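CRISPR/cas2 protein (Pyrococcus horikoshii OT3, PDB 6K2E) is a Cas2-family CRISPR protein that probably forms a nucleic-acid-binding homodimer and takes part in the acquisition of new spacers. Local coordinates at the interface of chains A and B. Sequence-based numbering; all coordinates share one arbitrary frame. Chains: chain A/B, CRISPR/cas2 protein.

The interface of chains A and B. Residues chain A 66-68; chain B 71-72.
A:Ile66 and A:Phe67 run extended to the end of strand 61-67, A:Pro68 turns the chain away, and opposite them B:Asn71 leads into the extended B:Phe72, directly before strand 73-78. This is part of the two-fold interface of the deposited dimer, which probably corresponds to the homodimer of Cas2 proteins, a family with a ferredoxin-like fold whose dimers bring the sheets of two subunits together; the twin contact has the chains exchanged.

The phenyl groups of A:Phe67 and B:Phe72 lie alongside each other and point the same way. Their planes are inclined by roughly 50°, so this is no parallel stack: CD2 and CE2 of A:Phe67 meet CB, CG and CD2 of B:Phe72 from over the face, offset to the rim and not above the ring centre. CD2 of A:Phe67 lies 3.5 Å from the methylene CB of B:Phe72, and CE2 of A:Phe67 is 3.6 Å from CD2 of B:Phe72. In B:Phe72 the CG sits between the backbone N and the carbonyl carbon (chi1 60°), which lays its ring beside that of A:Phe67. The extended backbone of B:Phe72 brings its CB near the carbonyl O of A:Ile66. An alanine in place of A:Phe67 would probably strip the cover from CB and one ring flank of B:Phe72, leaving that ring freer to turn.

Next to the aromatic pair, the pyrrolidine ring of A:Pro68 meets B:Asn71, its CD directed at the backbone carbonyl O. Its CG lies 3.9 Å from the amide ND2 of B:Asn71, a van der Waals contact in which the extended asparagine side chain (chi1 -166°) passes the proline at a slant.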
loop_
_atom_site.group_PDB
_atom_site.type_symbol
_atom_site.label_atom_id
_atom_site.label_comp_id
_atom_site.label_asym_id
_atom_site.label_seq_id
_atom_site.Cartn_x
_atom_site.Cartn_y
_atom_site.Cartn_z
ATOM N N ILE A 66 1.275 9.958 -0.904
ATOM C CA ILE A 66 1.474 10.973 -1.943
ATOM C C ILE A 66 2.971 11.216 -2.152
ATOM O O ILE A 66 3.671 11.634 -1.222
ATOM C CB ILE A 66 0.756 12.282 -1.580
ATOM C CG1 ILE A 66 -0.719 12.000 -1.258
ATOM C CG2 ILE A 66 0.879 13.263 -2.718
ATOM C CD1 ILE A 66 -1.180 12.509 0.076
ATOM N N PHE A 67 3.455 11.005 -3.388
ATOM C CA PHE A 67 4.869 11.095 -3.778
ATOM C C PHE A 67 5.096 12.225 -4.781
ATOM O O PHE A 67 4.197 12.551 -5.570
ATOM C CB PHE A 67 5.373 9.784 -4.410
ATOM C CG PHE A 67 5.130 8.591 -3.567
ATOM C CD1 PHE A 67 3.956 7.842 -3.709
ATOM C CD2 PHE A 67 6.055 8.213 -2.617
ATOM C CE1 PHE A 67 3.715 6.746 -2.912
ATOM C CE2 PHE A 67 5.808 7.125 -1.802
ATOM C CZ PHE A 67 4.644 6.377 -1.967
ATOM N N PRO A 68 6.294 12.829 -4.796
ATOM C CA PRO A 68 6.601 13.815 -5.851
ATOM C C PRO A 68 6.744 13.197 -7.234
ATOM O O PRO A 68 6.611 13.921 -8.223
ATOM C CB PRO A 68 7.917 14.445 -5.377
ATOM C CG PRO A 68 8.520 13.408 -4.500
ATOM C CD PRO A 68 7.367 12.769 -3.792
ATOM N N ASN B 71 10.639 10.272 1.146
ATOM C CA ASN B 71 10.187 11.551 0.601
ATOM C C ASN B 71 8.719 11.467 0.178
ATOM O O ASN B 71 8.365 11.584 -0.990
ATOM C CB ASN B 71 11.090 11.968 -0.560
ATOM C CG ASN B 71 10.896 13.423 -0.957
ATOM O OD1 ASN B 71 10.201 14.178 -0.267
ATOM N ND2 ASN B 71 11.509 13.824 -2.073
ATOM N N PHE B 72 7.839 11.341 1.166
ATOM C CA PHE B 72 6.418 11.327 0.861
ATOM C C PHE B 72 5.653 11.765 2.085
ATOM O O PHE B 72 6.163 11.702 3.202
ATOM C CB PHE B 72 5.916 9.952 0.411
ATOM C CG PHE B 72 6.100 8.864 1.411
ATOM C CD1 PHE B 72 5.099 8.568 2.337
ATOM C CD2 PHE B 72 7.244 8.087 1.380
ATOM C CE1 PHE B 72 5.255 7.585 3.252
ATOM C CE2 PHE B 72 7.416 7.080 2.296
ATOM C CZ PHE B 72 6.414 6.820 3.226
#